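Local coordinates for protein putative peptidase (Clostridium acetobutylicum, PDB 3K9T) that binds one zinc ion per subunit as a homotrimer and, despite its aminopeptidase-like domain, probably acts in the biosynthesis of modified polysaccharides rather than as a peptidase, at residues R46-L51 / L203-A208; E171-G176 / S219-F224; M107-L112 / D152-V157; E135-S140 / V156-S161. All coordinates share one frame; numbering follows the deposited sequence.

Interaction 1: R46-L51 / L203-A208; sequences RKHIPL and LITFIA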
loop_
_atom_site.group_PDB
_atom_site.type_symbol
_atom_site.label_atom_id
_atom_site.label_comp_id
_atom_site.label_asym_id
_atom_site.label_seq_id
_atom_site.Cartn_x
_atom_site.Cartn_y
_atom_site.Cartn_z
ATOM N N ARG A 46 4.451 33.229 33.940
ATOM C CA ARG A 46 5.450 34.274 33.708
ATOM C C ARG A 46 6.518 34.277 34.769
ATOM O O ARG A 46 7.435 35.046 34.682
ATOM C CB ARG A 46 4.813 35.660 33.526
ATOM C CG ARG A 46 4.307 35.865 32.061
ATOM C CD ARG A 46 3.587 37.146 31.857
ATOM N NE ARG A 46 2.433 37.214 32.735
ATOM C CZ ARG A 46 1.733 38.316 32.997
ATOM N NH1 ARG A 46 2.047 39.511 32.450
ATOM N NH2 ARG A 46 0.701 38.212 33.819
ATOM N N LYS A 47 6.390 33.423 35.785
ATOM C CA LYS A 47 7.494 33.162 36.691
ATOM C C LYS A 47 8.515 32.226 36.039
ATOM O O LYS A 47 9.628 32.103 36.518
ATOM C CB LYS A 47 7.033 32.563 38.012
ATOM C CG LYS A 47 6.250 33.521 38.867
ATOM C CD LYS A 47 6.145 33.022 40.275
ATOM C CE LYS A 47 5.112 31.959 40.428
ATOM N NZ LYS A 47 5.129 31.460 41.803
ATOM N N HIS A 48 8.155 31.611 34.925
ATOM C CA HIS A 48 9.044 30.709 34.212
ATOM C C HIS A 48 9.499 31.230 32.847
ATOM O O HIS A 48 10.663 31.045 32.462
ATOM C CB HIS A 48 8.347 29.354 34.022
ATOM C CG HIS A 48 8.053 28.656 35.306
ATOM N ND1 HIS A 48 8.897 27.713 35.844
ATOM C CD2 HIS A 48 7.020 28.780 36.177
ATOM C CE1 HIS A 48 8.391 27.272 36.983
ATOM N NE2 HIS A 48 7.249 27.899 37.206
ATOM N N ILE A 49 8.575 31.811 32.090
ATOM C CA ILE A 49 8.897 32.336 30.766
ATOM C C ILE A 49 8.226 33.709 30.560
ATOM O O ILE A 49 7.232 34.037 31.217
ATOM C CB ILE A 49 8.457 31.353 29.603
ATOM C CG1 ILE A 49 6.939 31.134 29.593
ATOM C CG2 ILE A 49 9.165 30.023 29.720
ATOM C CD1 ILE A 49 6.352 30.534 28.300
ATOM N N PRO A 50 8.773 34.522 29.649
ATOM C CA PRO A 50 8.079 35.740 29.377
ATOM C C PRO A 50 6.832 35.396 28.582
ATOM O O PRO A 50 6.829 34.362 27.889
ATOM C CB PRO A 50 9.069 36.521 28.497
ATOM C CG PRO A 50 10.343 35.772 28.558
ATOM C CD PRO A 50 9.927 34.362 28.760
ATOM N N LEU A 51 5.777 36.198 28.728
ATOM C CA LEU A 51 4.638 36.117 27.837
ATOM C C LEU A 51 4.130 37.503 27.542
ATOM O O LEU A 51 4.208 38.408 28.374
ATOM C CB LEU A 51 3.461 35.370 28.430
ATOM C CG LEU A 51 3.427 33.885 28.691
ATOM C CD1 LEU A 51 2.163 33.652 29.538
ATOM C CD2 LEU A 51 3.464 33.023 27.387
ATOM N N LEU A 203 4.005 21.495 30.463
ATOM C CA LEU A 203 5.004 20.966 29.511
ATOM C C LEU A 203 5.526 22.033 28.551
ATOM O O LEU A 203 6.717 22.204 28.392
ATOM C CB LEU A 203 4.461 19.759 28.729
ATOM C CG LEU A 203 5.300 19.291 27.529
ATOM C CD1 LEU A 203 6.502 18.661 28.082
ATOM C CD2 LEU A 203 4.578 18.324 26.579
ATOM N N ILE A 204 4.613 22.705 27.878
ATOM C CA ILE A 204 4.936 23.721 26.887
ATOM C C ILE A 204 5.746 24.831 27.582
ATOM O O ILE A 204 6.690 25.354 27.002
ATOM C CB ILE A 204 3.590 24.202 26.231
ATOM C CG1 ILE A 204 3.049 23.107 25.311
ATOM C CG2 ILE A 204 3.680 25.405 25.459
ATOM C CD1 ILE A 204 3.986 22.671 24.326
ATOM N N THR A 205 5.433 25.130 28.846
ATOM C CA THR A 205 6.189 26.129 29.588
ATOM C C THR A 205 7.670 25.739 29.650
ATOM O O THR A 205 8.559 26.541 29.297
ATOM C CB THR A 205 5.579 26.391 30.962
ATOM O OG1 THR A 205 4.285 26.970 30.748
ATOM C CG2 THR A 205 6.451 27.377 31.801
ATOM N N PHE A 206 7.922 24.490 30.017
ATOM C CA PHE A 206 9.288 23.994 30.111
ATOM C C PHE A 206 9.993 23.777 28.765
ATOM O O PHE A 206 11.199 23.906 28.684
ATOM C CB PHE A 206 9.361 22.776 31.038
ATOM C CG PHE A 206 9.436 23.166 32.491
ATOM C CD1 PHE A 206 8.300 23.566 33.176
ATOM C CD2 PHE A 206 10.651 23.207 33.147
ATOM C CE1 PHE A 206 8.370 23.963 34.499
ATOM C CE2 PHE A 206 10.731 23.595 34.471
ATOM C CZ PHE A 206 9.592 23.962 35.155
ATOM N N ILE A 207 9.245 23.474 27.715
ATOM C CA ILE A 207 9.842 23.396 26.397
ATOM C C ILE A 207 10.305 24.799 26.036
ATOM O O ILE A 207 11.447 24.961 25.664
ATOM C CB ILE A 207 8.895 22.833 25.335
ATOM C CG1 ILE A 207 8.682 21.345 25.619
ATOM C CG2 ILE A 207 9.490 23.040 23.909
ATOM C CD1 ILE A 207 7.430 20.834 25.010
ATOM N N ALA A 208 9.425 25.790 26.189
ATOM C CA ALA A 208 9.766 27.212 25.931
ATOM C C ALA A 208 11.004 27.623 26.749
ATOM O O ALA A 208 11.940 28.228 26.223
ATOM C CB ALA A 208 8.580 28.129 26.238
#
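Ile49 and Thr205 mark the nearest approach of the two backbones, CA to CA 6.9 Å, where the irregular connection between helix 36-45 and strand 52-57 passes helix 194-211 in the aminopeptidase-like region. A gap of this width is bridged by side chains, and two successive residues of the connection divide the task. Ile49 directs its CB toward the helix, and both of its branches meet one methyl group, CD1 lying 3.9 Å and CG2 4.0 Å from Ala208 CB. Its CG2 also rests 3.6 Å from the carbonyl O of Thr205. One residue earlier, His48 CB meets Thr205 CG2 at 3.5 Å, the two side chains crossing at about a right angle. The imidazole then continues to Phe206, ND1 lying 3.9 Å from CZ of that ring, in an oblique pairing with the planes inclined at 53°. The polar ends find their partners elsewhere: Thr205 OG1 is bonded to Val201 O within its own helix, and His48 ND1 to Lys209 NZ. Beyond the contact, Thr205 and Ala208 touch Phe224 and Phe222 of strand 219-225, and Ile49 touches Tyr172, so helix and connection both pack against the sheet. The chemistry is therefore that of apolar burial, and a lysine beside ND1 would probably disfavour a doubly protonated imidazole on His48.

Interaction 2: E171-G176 / S219-F224; sequences EYYIRG and SYRFLF
Ser219 OG is gripped by two hydrogen bonds: it receives the N-H of Gly176 at 2.9 Å in an almost straight line (177°), and it is bonded in turn to the carbonyl O of Leu178. The hydroxyl of Tyr173 approaches the same OG to 3.0 Å. The serine thus ties the start of its strand to the turn that follows strand 166-174. From there the strands run antiparallel, their axes 4.7 Å apart, with hydrogen-bonded pairs at Ile174 with Tyr220 and at Tyr172 with Phe222. These two strands belong to the antiparallel margin of the mixed eight-stranded sheet at the heart of the aminopeptidase-like domain: strand 166-174 has strand 52-57 on its other side, and strand 219-225 has strand 181-187. On the face carrying Glu171, Tyr173 and Arg221, a salt bridge spans the strands, Arg221 NH1 lying 2.7 Å from Glu171 OE2. The oxygen arrives near the guanidinium plane, but the carboxylate is turned 75° against it and the hydrogen bond is weak. Glu181 takes the NE of the same arginine. CD1 of Tyr173 sits over one face of the guanidinium, displaced toward its rim and 3.5 Å from Arg221 NH2, the two planes 16° apart. On the other face Tyr172 and Phe222 lie side by side and point the same way, CD2 of the tyrosine 3.9 Å from CD1 of the phenylalanine; their near-parallel rings are so offset that little of one covers the other. Ile174 CD1 reaches the rim of Phe222 at CE1, 3.8 Å away, while the hydroxyl of Tyr172 continues to Ser212.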
loop_
_atom_site.group_PDB
_atom_site.type_symbol
_atom_site.label_atom_id
_atom_site.label_comp_id
_atom_site.label_asym_id
_atom_site.label_seq_id
_atom_site.Cartn_x
_atom_site.Cartn_y
_atom_site.Cartn_z
ATOM N N GLU A 171 1.142 34.544 24.941
ATOM C CA GLU A 171 1.935 34.190 23.777
ATOM C C GLU A 171 3.423 34.491 23.999
ATOM O O GLU A 171 3.790 35.543 24.543
ATOM C CB GLU A 171 1.393 34.995 22.607
ATOM C CG GLU A 171 2.023 34.788 21.279
ATOM C CD GLU A 171 1.275 35.568 20.176
ATOM O OE1 GLU A 171 0.287 36.276 20.477
ATOM O OE2 GLU A 171 1.637 35.435 18.994
ATOM N N TYR A 172 4.278 33.560 23.585
ATOM C CA TYR A 172 5.722 33.752 23.672
ATOM C C TYR A 172 6.335 33.373 22.330
ATOM O O TYR A 172 6.006 32.324 21.770
ATOM C CB TYR A 172 6.305 32.903 24.785
ATOM C CG TYR A 172 7.809 32.970 24.894
ATOM C CD1 TYR A 172 8.481 34.193 24.896
ATOM C CD2 TYR A 172 8.561 31.807 25.044
ATOM C CE1 TYR A 172 9.846 34.238 25.002
ATOM C CE2 TYR A 172 9.933 31.849 25.163
ATOM C CZ TYR A 172 10.566 33.062 25.142
ATOM O OH TYR A 172 11.922 33.083 25.264
ATOM N N TYR A 173 7.183 34.250 21.806
ATOM C CA TYR A 173 7.820 34.070 20.495
ATOM C C TYR A 173 9.338 34.098 20.595
ATOM O O TYR A 173 9.882 35.013 21.150
ATOM C CB TYR A 173 7.413 35.197 19.575
ATOM C CG TYR A 173 7.992 35.101 18.200
ATOM C CD1 TYR A 173 7.546 34.132 17.310
ATOM C CD2 TYR A 173 8.988 35.975 17.777
ATOM C CE1 TYR A 173 8.061 34.040 16.056
ATOM C CE2 TYR A 173 9.523 35.884 16.496
ATOM C CZ TYR A 173 9.054 34.921 15.659
ATOM O OH TYR A 173 9.561 34.822 14.403
ATOM N N ILE A 174 9.996 33.072 20.074
ATOM C CA ILE A 174 11.437 32.999 19.978
ATOM C C ILE A 174 11.776 33.158 18.497
ATOM O O ILE A 174 11.304 32.371 17.655
ATOM C CB ILE A 174 11.971 31.639 20.449
ATOM C CG1 ILE A 174 11.632 31.400 21.915
ATOM C CG2 ILE A 174 13.477 31.527 20.244
ATOM C CD1 ILE A 174 12.017 30.006 22.405
ATOM N N ARG A 175 12.557 34.194 18.188
ATOM C CA ARG A 175 13.060 34.431 16.821
ATOM C C ARG A 175 14.261 33.525 16.495
ATOM O O ARG A 175 15.277 33.524 17.199
ATOM C CB ARG A 175 13.469 35.914 16.631
ATOM C CG ARG A 175 13.837 36.323 15.203
ATOM C CD ARG A 175 12.912 35.610 14.160
ATOM N NE ARG A 175 12.802 36.312 12.880
ATOM C CZ ARG A 175 13.553 36.086 11.804
ATOM N NH1 ARG A 175 14.500 35.155 11.807
ATOM N NH2 ARG A 175 13.360 36.810 10.707
ATOM N N GLY A 176 14.142 32.757 15.427
ATOM C CA GLY A 176 15.245 31.918 14.974
ATOM C C GLY A 176 15.995 32.571 13.827
ATOM O O GLY A 176 15.740 33.723 13.495
ATOM N N SER A 219 11.938 29.658 14.062
ATOM C CA SER A 219 11.284 30.497 15.029
ATOM C C SER A 219 10.244 29.615 15.672
ATOM O O SER A 219 9.767 28.677 15.044
ATOM C CB SER A 219 10.634 31.709 14.373
ATOM O OG SER A 219 11.624 32.635 13.953
ATOM N N TYR A 220 9.950 29.893 16.941
ATOM C CA TYR A 220 9.020 29.113 17.714
ATOM C C TYR A 220 8.021 30.024 18.397
ATOM O O TYR A 220 8.408 31.017 18.984
ATOM C CB TYR A 220 9.779 28.271 18.748
ATOM C CG TYR A 220 10.547 27.155 18.127
ATOM C CD1 TYR A 220 11.783 27.402 17.518
ATOM C CD2 TYR A 220 10.045 25.838 18.133
ATOM C CE1 TYR A 220 12.497 26.382 16.930
ATOM C CE2 TYR A 220 10.762 24.788 17.545
ATOM C CZ TYR A 220 11.982 25.080 16.920
ATOM O OH TYR A 220 12.720 24.086 16.325
ATOM N N ARG A 221 6.740 29.681 18.305
ATOM C CA ARG A 221 5.686 30.425 18.963
ATOM C C ARG A 221 4.923 29.516 19.876
ATOM O O ARG A 221 4.539 28.418 19.490
ATOM C CB ARG A 221 4.734 30.994 17.954
ATOM C CG ARG A 221 3.653 31.920 18.532
ATOM C CD ARG A 221 2.708 32.435 17.412
ATOM N NE ARG A 221 3.480 33.065 16.342
ATOM C CZ ARG A 221 4.024 34.286 16.410
ATOM N NH1 ARG A 221 3.854 35.043 17.477
ATOM N NH2 ARG A 221 4.733 34.773 15.390
ATOM N N PHE A 222 4.669 29.984 21.094
ATOM C CA PHE A 222 3.970 29.176 22.066
ATOM C C PHE A 222 2.697 29.904 22.449
ATOM O O PHE A 222 2.767 30.984 22.988
ATOM C CB PHE A 222 4.830 28.990 23.284
ATOM C CG PHE A 222 6.148 28.399 23.013
ATOM C CD1 PHE A 222 7.188 29.185 22.532
ATOM C CD2 PHE A 222 6.385 27.062 23.291
ATOM C CE1 PHE A 222 8.459 28.638 22.290
ATOM C CE2 PHE A 222 7.641 26.505 23.059
ATOM C CZ PHE A 222 8.685 27.298 22.547
ATOM N N LEU A 223 1.544 29.291 22.186
ATOM C CA LEU A 223 0.239 29.894 22.444
ATOM C C LEU A 223 -0.423 29.228 23.637
ATOM O O LEU A 223 -0.554 28.009 23.672
ATOM C CB LEU A 223 -0.647 29.753 21.215
ATOM C CG LEU A 223 -2.005 30.408 21.334
ATOM C CD1 LEU A 223 -1.853 31.927 21.452
ATOM C CD2 LEU A 223 -2.831 30.013 20.129
ATOM N N PHE A 224 -0.796 30.039 24.628
ATOM C CA PHE A 224 -1.588 29.593 25.775
ATOM C C PHE A 224 -2.953 30.329 25.729
ATOM O O PHE A 224 -3.045 31.520 26.011
ATOM C CB PHE A 224 -0.902 29.914 27.078
ATOM C CG PHE A 224 0.442 29.316 27.248
ATOM C CD1 PHE A 224 1.560 29.900 26.667
ATOM C CD2 PHE A 224 0.623 28.229 28.084
ATOM C CE1 PHE A 224 2.836 29.368 26.889
ATOM C CE2 PHE A 224 1.894 27.708 28.317
ATOM C CZ PHE A 224 2.994 28.277 27.715
#

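Interaction 3: M107-L112 / D152-V157; sequences MTLDEL and DDYEVV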
loop_
_atom_site.group_PDB
_atom_site.type_symbol
_atom_site.label_atom_id
_atom_site.label_comp_id
_atom_site.label_asym_id
_atom_site.label_seq_id
_atom_site.Cartn_x
_atom_site.Cartn_y
_atom_site.Cartn_z
HETATM N N MSE A 107 -33.865 26.287 48.620
HETATM C CA MSE A 107 -34.637 25.300 47.904
HETATM C C MSE A 107 -34.658 23.980 48.659
HETATM O O MSE A 107 -33.771 23.691 49.478
HETATM C CB MSE A 107 -34.149 25.125 46.457
HETATM C CG MSE A 107 -32.837 25.771 46.137
HETATM SE SE MSE A 107 -32.445 25.597 44.243
HETATM C CE MSE A 107 -31.618 27.307 44.074
ATOM N N THR A 108 -35.718 23.216 48.417
ATOM C CA THR A 108 -35.839 21.893 48.985
ATOM C C THR A 108 -35.008 20.945 48.109
ATOM O O THR A 108 -34.647 21.300 46.979
ATOM C CB THR A 108 -37.307 21.440 49.062
ATOM O OG1 THR A 108 -37.737 20.969 47.782
ATOM C CG2 THR A 108 -38.217 22.593 49.555
ATOM N N LEU A 109 -34.703 19.752 48.628
ATOM C CA LEU A 109 -33.884 18.782 47.886
ATOM C C LEU A 109 -34.451 18.526 46.492
ATOM O O LEU A 109 -33.692 18.516 45.498
ATOM C CB LEU A 109 -33.717 17.449 48.643
ATOM C CG LEU A 109 -32.703 16.436 48.047
ATOM C CD1 LEU A 109 -31.303 17.004 47.962
ATOM C CD2 LEU A 109 -32.644 15.133 48.823
ATOM N N ASP A 110 -35.774 18.349 46.419
ATOM C CA ASP A 110 -36.439 18.068 45.145
ATOM C C ASP A 110 -36.334 19.200 44.121
ATOM O O ASP A 110 -36.340 18.937 42.911
ATOM C CB ASP A 110 -37.896 17.728 45.381
ATOM C CG ASP A 110 -38.061 16.480 46.205
ATOM O OD1 ASP A 110 -37.360 15.481 45.918
ATOM O OD2 ASP A 110 -38.885 16.505 47.145
ATOM N N GLU A 111 -36.236 20.446 44.594
ATOM C CA GLU A 111 -36.107 21.592 43.678
ATOM C C GLU A 111 -34.636 21.741 43.272
ATOM O O GLU A 111 -34.357 22.171 42.163
ATOM C CB GLU A 111 -36.657 22.920 44.268
ATOM C CG GLU A 111 -37.498 22.789 45.519
ATOM C CD GLU A 111 -38.240 24.070 45.923
ATOM O OE1 GLU A 111 -39.300 24.376 45.323
ATOM O OE2 GLU A 111 -37.795 24.739 46.886
ATOM N N LEU A 112 -33.716 21.384 44.172
ATOM C CA LEU A 112 -32.274 21.434 43.894
ATOM C C LEU A 112 -31.818 20.330 42.923
ATOM O O LEU A 112 -31.030 20.592 41.994
ATOM C CB LEU A 112 -31.465 21.327 45.198
ATOM C CG LEU A 112 -29.954 21.628 45.218
ATOM C CD1 LEU A 112 -29.610 23.012 44.661
ATOM C CD2 LEU A 112 -29.425 21.494 46.643
ATOM N N ASP A 152 -34.732 18.492 52.781
ATOM C CA ASP A 152 -34.316 19.606 53.623
ATOM C C ASP A 152 -34.528 20.923 52.885
ATOM O O ASP A 152 -34.939 20.923 51.716
ATOM C CB ASP A 152 -32.816 19.443 53.977
ATOM C CG ASP A 152 -32.387 20.280 55.160
ATOM O OD1 ASP A 152 -33.260 20.805 55.850
ATOM O OD2 ASP A 152 -31.180 20.430 55.410
ATOM N N ASP A 153 -34.300 22.031 53.594
ATOM C CA ASP A 153 -34.224 23.354 52.982
ATOM C C ASP A 153 -32.750 23.682 52.947
ATOM O O ASP A 153 -32.057 23.692 53.977
ATOM C CB ASP A 153 -35.009 24.434 53.744
ATOM C CG ASP A 153 -36.496 24.428 53.407
ATOM O OD1 ASP A 153 -36.855 24.501 52.201
ATOM O OD2 ASP A 153 -37.301 24.354 54.359
ATOM N N TYR A 154 -32.275 23.917 51.733
ATOM C CA TYR A 154 -30.879 24.172 51.501
ATOM C C TYR A 154 -30.690 25.607 51.052
ATOM O O TYR A 154 -31.466 26.101 50.254
ATOM C CB TYR A 154 -30.351 23.214 50.423
ATOM C CG TYR A 154 -30.239 21.765 50.853
ATOM C CD1 TYR A 154 -29.148 21.330 51.606
ATOM C CD2 TYR A 154 -31.210 20.826 50.494
ATOM C CE1 TYR A 154 -29.028 20.008 52.005
ATOM C CE2 TYR A 154 -31.095 19.489 50.880
ATOM C CZ TYR A 154 -29.994 19.083 51.641
ATOM O OH TYR A 154 -29.856 17.765 52.047
ATOM N N GLU A 155 -29.676 26.272 51.597
ATOM C CA GLU A 155 -29.218 27.554 51.079
ATOM C C GLU A 155 -28.289 27.230 49.899
ATOM O O GLU A 155 -27.347 26.436 50.036
ATOM C CB GLU A 155 -28.448 28.346 52.139
ATOM C CG GLU A 155 -28.326 29.844 51.827
ATOM C CD GLU A 155 -27.334 30.579 52.724
ATOM O OE1 GLU A 155 -26.683 29.943 53.575
ATOM O OE2 GLU A 155 -27.185 31.803 52.559
ATOM N N VAL A 156 -28.584 27.826 48.749
ATOM C CA VAL A 156 -27.843 27.600 47.527
ATOM C C VAL A 156 -27.234 28.914 47.084
ATOM O O VAL A 156 -27.950 29.850 46.726
ATOM C CB VAL A 156 -28.760 27.071 46.428
ATOM C CG1 VAL A 156 -27.963 26.808 45.131
ATOM C CG2 VAL A 156 -29.480 25.808 46.922
ATOM N N VAL A 157 -25.906 28.965 47.109
ATOM C CA VAL A 157 -25.162 30.157 46.771
ATOM C C VAL A 157 -24.110 29.870 45.696
ATOM O O VAL A 157 -23.269 28.986 45.864
ATOM C CB VAL A 157 -24.412 30.710 48.020
ATOM C CG1 VAL A 157 -23.530 31.876 47.630
ATOM C CG2 VAL A 157 -25.382 31.112 49.101
#
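Tyr154, paired with Met107 across two antiparallel strands, can be followed outward from its CB. That atom lies 3.6 Å from the carbonyl O of Met107, and the CD2 edge of the ring passes the same oxygen. Further out, CE2 meets the CD1 methyl of Leu109 at 3.8 Å, the two side chains lying side by side and pointing the same way. At the tip, OH is bonded to the carbonyl O of Cys150. Asp152 OD2, itself held by the N-H of Ser81, stands above one face of the ring, displaced toward its rim. Beneath the side chain the backbones form an antiparallel hydrogen-bonded pair: Tyr154 N reaches Met107 O at 2.7 Å, and Met107 N reaches Tyr154 O at 2.9 Å. Met107, present as selenomethionine, crosses Val156 at about a right angle; its CG presses on Val156 CG2 at 3.4 Å, and its CE touches Val156 CB at 3.7 Å. Leu112 CD1 comes to the same CG2 methyl, at 3.6 Å, so that strand and helix both bear on one valine. Thr108 is the N-cap of helix 109-112, and its N-H is accepted by the anti lone pair of Glu111 OE2, a side-chain bond from the third helical residue back to the cap. Strand 103-108 is an outer strand of the antiparallel sheet of the insert, strand 70-79 flanks strand 153-163 on its other side, and helix 109-112 turns Leu112 against Val78 of strand 70-79.

Interaction 4: E135-S140 / V156-S161; sequences ENWGFS and VVIDSS
Within the hydrophobic core of the insert, Trp137 and Phe139 pack on Val156 and Ile158, joining the segment that leads into short strand 139-140 to one face of the antiparallel sheet. The backbones stay well apart, 8.4 Å between the CA atoms of Trp137 and Ile158, and side chains fill the interval. Ile158 serves both rings. Its CD1 methyl lies 3.5 Å from CE3 on the benzo part of the indole, while its CG1 meets Phe139 CZ at 3.4 Å, those two side chains reaching toward each other tip to tip. Phe139 CZ also brings the edge of its ring to the carbonyl O of Val157, which lies in the ring plane. Val156 adds a second support through CG1, 3.7 Å from Phe139 CE2 and 3.8 Å from Trp137 CZ3. The indole is also stacked with Tyr115, a residue outside both segments. Val156 and Ile158 point inward while Val157 points away, the two-residue periodicity typical of a β-strand that turns one face to a buried core.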
loop_
_atom_site.group_PDB
_atom_site.type_symbol
_atom_site.label_atom_id
_atom_site.label_comp_id
_atom_site.label_asym_id
_atom_site.label_seq_id
_atom_site.Cartn_x
_atom_site.Cartn_y
_atom_site.Cartn_z
ATOM N N GLU A 135 -27.115 30.445 29.136
ATOM C CA GLU A 135 -27.101 30.785 30.563
ATOM C C GLU A 135 -27.671 29.637 31.385
ATOM O O GLU A 135 -28.674 29.042 31.016
ATOM C CB GLU A 135 -27.866 32.065 30.841
ATOM C CG GLU A 135 -27.057 33.294 30.513
ATOM C CD GLU A 135 -27.855 34.592 30.625
ATOM O OE1 GLU A 135 -28.946 34.585 31.233
ATOM O OE2 GLU A 135 -27.373 35.626 30.108
ATOM N N ASN A 136 -27.028 29.339 32.506
ATOM C CA ASN A 136 -27.371 28.166 33.292
ATOM C C ASN A 136 -26.570 28.145 34.604
ATOM O O ASN A 136 -25.738 29.040 34.840
ATOM C CB ASN A 136 -27.045 26.927 32.456
ATOM C CG ASN A 136 -27.741 25.664 32.954
ATOM O OD1 ASN A 136 -28.650 25.717 33.798
ATOM N ND2 ASN A 136 -27.295 24.507 32.440
ATOM N N TRP A 137 -26.850 27.166 35.471
ATOM C CA TRP A 137 -26.070 26.967 36.686
ATOM C C TRP A 137 -26.152 25.527 37.206
ATOM O O TRP A 137 -27.173 24.864 37.096
ATOM C CB TRP A 137 -26.437 27.978 37.796
ATOM C CG TRP A 137 -27.792 27.832 38.411
ATOM C CD1 TRP A 137 -28.936 28.407 37.976
ATOM C CD2 TRP A 137 -28.140 27.081 39.586
ATOM N NE1 TRP A 137 -29.981 28.050 38.786
ATOM C CE2 TRP A 137 -29.520 27.244 39.789
ATOM C CE3 TRP A 137 -27.423 26.283 40.477
ATOM C CZ2 TRP A 137 -30.207 26.641 40.851
ATOM C CZ3 TRP A 137 -28.113 25.682 41.551
ATOM C CH2 TRP A 137 -29.488 25.868 41.721
ATOM N N GLY A 138 -25.069 25.036 37.781
ATOM C CA GLY A 138 -25.081 23.683 38.298
ATOM C C GLY A 138 -24.054 23.399 39.369
ATOM O O GLY A 138 -23.070 24.121 39.512
ATOM N N PHE A 139 -24.316 22.357 40.144
ATOM C CA PHE A 139 -23.361 21.849 41.097
ATOM C C PHE A 139 -23.077 20.387 40.752
ATOM O O PHE A 139 -24.015 19.615 40.423
ATOM C CB PHE A 139 -23.890 21.910 42.529
ATOM C CG PHE A 139 -23.854 23.269 43.146
ATOM C CD1 PHE A 139 -22.722 23.709 43.828
ATOM C CD2 PHE A 139 -24.933 24.132 43.020
ATOM C CE1 PHE A 139 -22.675 24.973 44.398
ATOM C CE2 PHE A 139 -24.901 25.400 43.591
ATOM C CZ PHE A 139 -23.772 25.822 44.279
ATOM N N SER A 140 -21.797 20.007 40.844
ATOM C CA SER A 140 -21.396 18.624 40.713
ATOM C C SER A 140 -21.032 18.045 42.080
ATOM O O SER A 140 -20.517 18.750 42.935
ATOM C CB SER A 140 -20.201 18.544 39.793
ATOM O OG SER A 140 -20.595 18.681 38.454
ATOM N N VAL A 156 -28.584 27.826 48.749
ATOM C CA VAL A 156 -27.843 27.600 47.527
ATOM C C VAL A 156 -27.234 28.914 47.084
ATOM O O VAL A 156 -27.950 29.850 46.726
ATOM C CB VAL A 156 -28.760 27.071 46.428
ATOM C CG1 VAL A 156 -27.963 26.808 45.131
ATOM C CG2 VAL A 156 -29.480 25.808 46.922
ATOM N N VAL A 157 -25.906 28.965 47.109
ATOM C CA VAL A 157 -25.162 30.157 46.771
ATOM C C VAL A 157 -24.110 29.870 45.696
ATOM O O VAL A 157 -23.269 28.986 45.864
ATOM C CB VAL A 157 -24.412 30.710 48.020
ATOM C CG1 VAL A 157 -23.530 31.876 47.630
ATOM C CG2 VAL A 157 -25.382 31.112 49.101
ATOM N N ILE A 158 -24.207 30.586 44.582
ATOM C CA ILE A 158 -23.129 30.678 43.607
ATOM C C ILE A 158 -22.845 32.179 43.459
ATOM O O ILE A 158 -23.615 32.899 42.818
ATOM C CB ILE A 158 -23.470 30.096 42.211
ATOM C CG1 ILE A 158 -23.787 28.601 42.285
ATOM C CG2 ILE A 158 -22.307 30.328 41.260
ATOM C CD1 ILE A 158 -24.373 28.016 40.958
ATOM N N ASP A 159 -21.747 32.632 44.062
ATOM C CA ASP A 159 -21.331 34.028 44.026
ATOM C C ASP A 159 -20.417 34.237 42.832
ATOM O O ASP A 159 -19.187 34.207 42.960
ATOM C CB ASP A 159 -20.606 34.410 45.329
ATOM C CG ASP A 159 -20.303 35.894 45.422
ATOM O OD1 ASP A 159 -20.822 36.656 44.573
ATOM O OD2 ASP A 159 -19.540 36.287 46.339
ATOM N N SER A 160 -21.036 34.464 41.675
ATOM C CA SER A 160 -20.318 34.610 40.412
ATOM C C SER A 160 -20.718 35.886 39.703
ATOM O O SER A 160 -21.631 36.576 40.147
ATOM C CB SER A 160 -20.634 33.402 39.502
ATOM O OG SER A 160 -22.026 33.263 39.283
ATOM N N SER A 161 -20.024 36.208 38.611
ATOM C CA SER A 161 -20.426 37.318 37.744
ATOM C C SER A 161 -20.227 36.936 36.308
ATOM O O SER A 161 -19.297 36.208 35.993
ATOM C CB SER A 161 -19.633 38.603 38.026
ATOM O OG SER A 161 -18.253 38.406 37.801
#

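Overall arrangement
The four contacts fall into two pairs. Interactions 1 and 2 touch, their centres 10 Å apart: Ala208 CA lies 3.6 Å from Phe222 CZ, so helix, connection and sheet form one body in the aminopeptidase-like part. Bound methylpentanediol, probably from the crystallisation liquor, lies close to the side chain of Ile49 and likewise to that of Tyr172. Interactions 3 and 4, centres 13 Å apart, share Val156 and Val157 and join where Met107 CE meets Trp137 CH2 at 3.5 Å. This insert pair is remote from the first: the centres of interactions 2 and 3 are 49 Å apart. All four lie away from the zinc site of His190, Asp196 and His325.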